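Local coordinates for tungstate ABC transporter, periplasmic tungstate-binding protein (Geobacter sulfurreducens, PDB 3LR1) that probably captures tungstate in the periplasm and delivers it to an ABC transporter for uptake into the cell, at residues 52-66 and 198-212. Residues are numbered along the deposited sequence; the frame is centred on the assembly and turned at random.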
loop_
_atom_site.group_PDB
_atom_site.type_symbol
_atom_site.label_atom_id
_atom_site.label_comp_id
_atom_site.label_asym_id
_atom_site.label_seq_id
_atom_site.Cartn_x
_atom_site.Cartn_y
_atom_site.Cartn_z
ATOM N N ALA A 52 -4.449 -16.567 11.253
ATOM C CA ALA A 52 -5.212 -16.975 12.443
ATOM C C ALA A 52 -6.702 -17.214 12.163
ATOM O O ALA A 52 -7.423 -17.683 13.024
ATOM C CB ALA A 52 -5.018 -15.891 13.579
ATOM N N GLY A 53 -7.180 -16.894 10.979
ATOM C CA GLY A 53 -8.611 -17.026 10.646
ATOM C C GLY A 53 -9.491 -15.933 11.232
ATOM O O GLY A 53 -10.707 -16.132 11.341
ATOM N N ASP A 54 -8.896 -14.823 11.666
ATOM C CA ASP A 54 -9.642 -13.744 12.346
ATOM C C ASP A 54 -10.181 -12.724 11.365
ATOM O O ASP A 54 -10.899 -11.813 11.771
ATOM C CB ASP A 54 -8.782 -13.041 13.443
ATOM C CG ASP A 54 -8.683 -13.859 14.721
ATOM O OD1 ASP A 54 -9.759 -14.059 15.344
ATOM O OD2 ASP A 54 -7.588 -14.335 15.127
ATOM N N VAL A 55 -9.781 -12.834 10.086
ATOM C CA VAL A 55 -10.442 -12.121 9.011
ATOM C C VAL A 55 -10.806 -13.073 7.884
ATOM O O VAL A 55 -10.331 -14.215 7.835
ATOM C CB VAL A 55 -9.566 -10.984 8.448
ATOM C CG1 VAL A 55 -9.356 -9.891 9.549
ATOM C CG2 VAL A 55 -8.188 -11.524 7.871
ATOM N N ASP A 56 -11.662 -12.605 6.963
ATOM C CA ASP A 56 -12.138 -13.444 5.833
ATOM C C ASP A 56 -11.408 -13.152 4.485
ATOM O O ASP A 56 -11.370 -13.984 3.579
ATOM C CB ASP A 56 -13.636 -13.185 5.682
ATOM C CG ASP A 56 -14.401 -13.321 6.985
ATOM O OD1 ASP A 56 -14.450 -14.482 7.509
ATOM O OD2 ASP A 56 -14.985 -12.288 7.451
ATOM N N VAL A 57 -10.877 -11.928 4.376
ATOM C CA VAL A 57 -10.180 -11.451 3.191
ATOM C C VAL A 57 -8.962 -10.652 3.591
ATOM O O VAL A 57 -8.990 -9.954 4.609
ATOM C CB VAL A 57 -11.135 -10.553 2.385
ATOM C CG1 VAL A 57 -10.462 -10.028 1.117
ATOM C CG2 VAL A 57 -12.299 -11.292 1.957
ATOM N N VAL A 58 -7.886 -10.759 2.803
ATOM C CA VAL A 58 -6.696 -9.990 3.004
ATOM C C VAL A 58 -6.470 -9.165 1.770
ATOM O O VAL A 58 -6.495 -9.711 0.676
ATOM C CB VAL A 58 -5.455 -10.916 3.334
ATOM C CG1 VAL A 58 -4.191 -10.123 3.437
ATOM C CG2 VAL A 58 -5.701 -11.707 4.622
ATOM N N PHE A 59 -6.160 -7.877 1.947
ATOM C CA PHE A 59 -5.935 -6.964 0.799
ATOM C C PHE A 59 -4.674 -6.129 1.065
ATOM O O PHE A 59 -4.685 -5.186 1.883
ATOM C CB PHE A 59 -7.159 -6.081 0.595
ATOM C CG PHE A 59 -7.033 -5.066 -0.514
ATOM C CD1 PHE A 59 -6.749 -5.433 -1.777
ATOM C CD2 PHE A 59 -7.220 -3.757 -0.261
ATOM C CE1 PHE A 59 -6.711 -4.505 -2.831
ATOM C CE2 PHE A 59 -7.181 -2.800 -1.305
ATOM C CZ PHE A 59 -6.908 -3.205 -2.576
ATOM N N VAL A 60 -3.598 -6.476 0.398
ATOM C CA VAL A 60 -2.297 -5.891 0.712
ATOM C C VAL A 60 -1.484 -5.721 -0.547
ATOM O O VAL A 60 -1.778 -6.310 -1.569
ATOM C CB VAL A 60 -1.475 -6.741 1.699
ATOM C CG1 VAL A 60 -2.149 -6.774 3.126
ATOM C CG2 VAL A 60 -1.223 -8.133 1.153
ATOM N N HIS A 61 -0.448 -4.934 -0.471
ATOM C CA HIS A 61 0.484 -4.783 -1.591
ATOM C C HIS A 61 1.810 -5.252 -1.005
ATOM O O HIS A 61 2.516 -4.494 -0.390
ATOM C CB HIS A 61 0.580 -3.297 -2.129
ATOM C CG HIS A 61 1.602 -3.145 -3.213
ATOM N ND1 HIS A 61 1.707 -4.044 -4.260
ATOM C CD2 HIS A 61 2.635 -2.285 -3.364
ATOM C CE1 HIS A 61 2.747 -3.723 -5.017
ATOM N NE2 HIS A 61 3.326 -2.666 -4.495
ATOM N N ALA A 62 2.172 -6.512 -1.222
ATOM C CA ALA A 62 3.423 -7.085 -0.644
ATOM C C ALA A 62 3.609 -8.438 -1.288
ATOM O O ALA A 62 3.222 -9.512 -0.750
ATOM C CB ALA A 62 3.310 -7.230 0.845
ATOM N N ARG A 63 4.105 -8.383 -2.489
ATOM C CA ARG A 63 4.034 -9.543 -3.378
ATOM C C ARG A 63 4.674 -10.828 -2.794
ATOM O O ARG A 63 4.064 -11.912 -2.793
ATOM C CB ARG A 63 4.674 -9.204 -4.742
ATOM C CG ARG A 63 4.610 -10.372 -5.764
ATOM C CD ARG A 63 3.187 -11.039 -5.777
ATOM N NE ARG A 63 2.542 -11.016 -7.087
ATOM C CZ ARG A 63 1.987 -9.927 -7.621
ATOM N NH1 ARG A 63 2.016 -8.775 -6.942
ATOM N NH2 ARG A 63 1.403 -9.969 -8.821
ATOM N N LYS A 64 5.867 -10.716 -2.241
ATOM C CA LYS A 64 6.517 -11.917 -1.714
ATOM C C LYS A 64 5.721 -12.522 -0.582
ATOM O O LYS A 64 5.653 -13.736 -0.405
ATOM C CB LYS A 64 7.938 -11.676 -1.226
ATOM C CG LYS A 64 8.731 -10.745 -2.055
ATOM C CD LYS A 64 10.198 -10.592 -1.536
ATOM C CE LYS A 64 11.127 -10.055 -2.669
ATOM N NZ LYS A 64 11.300 -8.575 -2.722
ATOM N N LEU A 65 5.221 -11.666 0.277
ATOM C CA LEU A 65 4.475 -12.135 1.427
ATOM C C LEU A 65 3.114 -12.728 1.020
ATOM O O LEU A 65 2.661 -13.712 1.582
ATOM C CB LEU A 65 4.291 -10.988 2.400
ATOM C CG LEU A 65 5.564 -10.500 3.055
ATOM C CD1 LEU A 65 5.171 -9.394 4.041
ATOM C CD2 LEU A 65 6.360 -11.693 3.741
ATOM N N GLU A 66 2.486 -12.161 0.017
ATOM C CA GLU A 66 1.220 -12.666 -0.511
ATOM C C GLU A 66 1.463 -14.059 -1.103
ATOM O O GLU A 66 0.677 -14.967 -0.888
ATOM C CB GLU A 66 0.694 -11.753 -1.606
ATOM C CG GLU A 66 0.220 -10.344 -1.169
ATOM C CD GLU A 66 0.051 -9.408 -2.379
ATOM O OE1 GLU A 66 0.637 -8.309 -2.438
ATOM O OE2 GLU A 66 -0.670 -9.779 -3.293
ATOM N N PRO A 198 0.352 -3.883 -8.095
ATOM C CA PRO A 198 -0.471 -5.036 -8.032
ATOM C C PRO A 198 -0.862 -5.341 -6.641
ATOM O O PRO A 198 -0.196 -6.193 -5.980
ATOM C CB PRO A 198 0.480 -6.146 -8.526
ATOM C CG PRO A 198 1.869 -5.671 -7.945
ATOM C CD PRO A 198 1.787 -4.201 -8.300
ATOM N N TYR A 199 -1.913 -4.707 -6.140
ATOM C CA TYR A 199 -2.363 -5.127 -4.847
ATOM C C TYR A 199 -2.809 -6.509 -5.066
ATOM O O TYR A 199 -3.256 -6.823 -6.162
ATOM C CB TYR A 199 -3.524 -4.303 -4.287
ATOM C CG TYR A 199 -3.062 -2.977 -3.777
ATOM C CD1 TYR A 199 -3.057 -2.680 -2.410
ATOM C CD2 TYR A 199 -2.606 -2.025 -4.652
ATOM C CE1 TYR A 199 -2.612 -1.452 -1.958
ATOM C CE2 TYR A 199 -2.171 -0.806 -4.215
ATOM C CZ TYR A 199 -2.186 -0.522 -2.866
ATOM O OH TYR A 199 -1.748 0.675 -2.438
ATOM N N GLY A 200 -2.718 -7.330 -4.037
ATOM C CA GLY A 200 -3.395 -8.616 -4.015
ATOM C C GLY A 200 -4.574 -8.683 -3.035
ATOM O O GLY A 200 -4.490 -8.206 -1.914
ATOM N N ILE A 201 -5.684 -9.237 -3.501
ATOM C CA ILE A 201 -6.864 -9.483 -2.705
ATOM C C ILE A 201 -7.054 -11.005 -2.694
ATOM O O ILE A 201 -6.959 -11.641 -3.745
ATOM C CB ILE A 201 -8.118 -8.673 -3.197
ATOM C CG1 ILE A 201 -9.192 -8.723 -2.105
ATOM C CG2 ILE A 201 -8.647 -9.154 -4.588
ATOM C CD1 ILE A 201 -10.353 -7.703 -2.302
HETATM N N MSE A 202 -7.250 -11.582 -1.500
HETATM C CA MSE A 202 -7.211 -13.055 -1.310
HETATM C C MSE A 202 -8.247 -13.418 -0.274
HETATM O O MSE A 202 -8.467 -12.656 0.665
HETATM C CB MSE A 202 -5.841 -13.525 -0.805
HETATM C CG MSE A 202 -4.698 -13.125 -1.622
HETATM SE SE MSE A 202 -3.035 -13.437 -0.705
HETATM C CE MSE A 202 -2.853 -12.098 0.674
ATOM N N ALA A 203 -8.877 -14.566 -0.459
ATOM C CA ALA A 203 -9.819 -15.137 0.484
ATOM C C ALA A 203 -9.048 -16.063 1.418
ATOM O O ALA A 203 -8.139 -16.824 0.967
ATOM C CB ALA A 203 -10.938 -15.867 -0.259
ATOM N N VAL A 204 -9.389 -15.987 2.715
ATOM C CA VAL A 204 -8.854 -16.857 3.749
ATOM C C VAL A 204 -9.477 -18.242 3.507
ATOM O O VAL A 204 -10.704 -18.369 3.268
ATOM C CB VAL A 204 -9.168 -16.349 5.149
ATOM C CG1 VAL A 204 -8.721 -17.366 6.206
ATOM C CG2 VAL A 204 -8.430 -15.011 5.375
ATOM N N ASN A 205 -8.635 -19.257 3.521
ATOM C CA ASN A 205 -9.029 -20.617 3.083
ATOM C C ASN A 205 -9.946 -21.323 4.081
ATOM O O ASN A 205 -9.530 -21.640 5.177
ATOM C CB ASN A 205 -7.765 -21.424 2.852
ATOM C CG ASN A 205 -8.022 -22.744 2.245
ATOM O OD1 ASN A 205 -9.167 -23.129 2.042
ATOM N ND2 ASN A 205 -6.962 -23.483 1.985
ATOM N N PRO A 206 -11.197 -21.579 3.701
ATOM C CA PRO A 206 -12.083 -22.271 4.657
ATOM C C PRO A 206 -11.704 -23.729 4.912
ATOM O O PRO A 206 -12.210 -24.308 5.870
ATOM C CB PRO A 206 -13.444 -22.227 3.977
ATOM C CG PRO A 206 -13.126 -22.077 2.481
ATOM C CD PRO A 206 -11.840 -21.336 2.394
ATOM N N LYS A 207 -10.859 -24.352 4.066
ATOM C CA LYS A 207 -10.331 -25.692 4.447
ATOM C C LYS A 207 -9.461 -25.587 5.715
ATOM O O LYS A 207 -9.378 -26.546 6.462
ATOM C CB LYS A 207 -9.539 -26.361 3.331
ATOM C CG LYS A 207 -10.283 -26.571 2.004
ATOM C CD LYS A 207 -11.752 -26.934 2.145
ATOM C CE LYS A 207 -11.977 -28.325 2.628
ATOM N NZ LYS A 207 -12.991 -29.138 1.771
ATOM N N LYS A 208 -8.795 -24.456 5.924
ATOM C CA LYS A 208 -8.053 -24.223 7.163
ATOM C C LYS A 208 -8.944 -23.670 8.246
ATOM O O LYS A 208 -8.797 -24.021 9.433
ATOM C CB LYS A 208 -6.878 -23.286 6.950
ATOM C CG LYS A 208 -5.631 -24.001 6.415
ATOM C CD LYS A 208 -4.391 -23.116 6.521
ATOM C CE LYS A 208 -3.270 -23.648 5.684
ATOM N NZ LYS A 208 -2.790 -24.947 6.189
ATOM N N PHE A 209 -9.847 -22.782 7.881
ATOM C CA PHE A 209 -10.699 -22.144 8.883
ATOM C C PHE A 209 -12.127 -22.247 8.425
ATOM O O PHE A 209 -12.595 -21.403 7.690
ATOM C CB PHE A 209 -10.256 -20.701 9.151
ATOM C CG PHE A 209 -8.881 -20.610 9.760
ATOM C CD1 PHE A 209 -8.673 -20.962 11.075
ATOM C CD2 PHE A 209 -7.807 -20.169 9.025
ATOM C CE1 PHE A 209 -7.408 -20.888 11.636
ATOM C CE2 PHE A 209 -6.542 -20.065 9.607
ATOM C CZ PHE A 209 -6.349 -20.486 10.858
ATOM N N PRO A 210 -12.854 -23.308 8.869
ATOM C CA PRO A 210 -14.180 -23.477 8.239
ATOM C C PRO A 210 -15.258 -22.380 8.553
ATOM O O PRO A 210 -16.287 -22.320 7.865
ATOM C CB PRO A 210 -14.623 -24.892 8.677
ATOM C CG PRO A 210 -13.735 -25.256 9.817
ATOM C CD PRO A 210 -12.502 -24.388 9.800
ATOM N N HIS A 211 -15.039 -21.562 9.569
ATOM C CA HIS A 211 -15.996 -20.508 9.921
ATOM C C HIS A 211 -15.771 -19.190 9.179
ATOM O O HIS A 211 -16.533 -18.257 9.321
ATOM C CB HIS A 211 -15.987 -20.283 11.418
ATOM C CG HIS A 211 -16.208 -21.546 12.184
ATOM N ND1 HIS A 211 -15.390 -21.947 13.219
ATOM C CD2 HIS A 211 -17.088 -22.556 11.977
ATOM C CE1 HIS A 211 -15.800 -23.125 13.662
ATOM N NE2 HIS A 211 -16.811 -23.528 12.908
ATOM N N VAL A 212 -14.730 -19.108 8.365
ATOM C CA VAL A 212 -14.535 -17.917 7.588
ATOM C C VAL A 212 -15.726 -17.731 6.571
ATOM O O VAL A 212 -16.380 -18.741 6.142
ATOM C CB VAL A 212 -13.208 -18.112 6.924
ATOM C CG1 VAL A 212 -13.267 -18.002 5.508
ATOM C CG2 VAL A 212 -12.048 -17.461 7.787
#
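Strands 57-60 and 198-204 pair antiparallel, and Val-58 with Met-202 and Val-60 with Gly-200 are the hydrogen-bonded pairs; the shortest of their four bonds runs from Gly-200 N to Val-60 O (2.8 Å). A fifth, from Val-204 N to Asp-56 O, is nearly straight at hydrogen (177°), although the donor sits above the carbonyl plane. On the face carrying Val-57, Phe-59, Ile-201 and Ala-203, Phe-59 CE1 lies 3.5 Å from Tyr-199 CB, and Tyr-199 CD1 sits over one face of the Phe-59 ring toward its rim, so the near-parallel rings barely overlap. His-61 CB lies over the Tyr-199 ring, 3.7 Å from its centroid. A chi1 of 176° carries the His-61 imidazole to Pro-198, and His-61 ND1 donates a weak hydrogen bond of 3.3 Å to Pro-198 O, near the imidazole plane. On the other face, selenomethionine Met-202 bends at its last torsion (chi3 -74°) and brings CE against Val-58 CG1; Glu-66 CG also touches that methyl. Glu-66 OE2 comes within 3.0 Å of Gly-200 CA, a position with no room for a side chain. Glu-66 OE1 accepts a hydrogen bond from Ala-62 N, the N-cap residue, while Glu-66 OE2 forms a salt bridge with Arg-78. At the far end, Gly-53, in the Schellman motif closing helix 43-51, lays CA over the centre of the Phe-209 ring, 3.7 Å from the centroid. Replacing Phe-209 with an alanine would probably leave this helix end without its aromatic cover and open a gap beside Gly-53. Strand 6-12 flanks 57-60 and helix 214-224 packs on Val-57 and Ile-201, placing the pair within the mixed sheet of this periplasmic binding protein fold. A largely apolar ladder thus ends in a polar, aromatic corner, where the bond to Pro-198 O and the packing on Tyr-199 would probably fix the turn of the His-61 imidazole, a side chain about 5 Å from a bound tungsten ion.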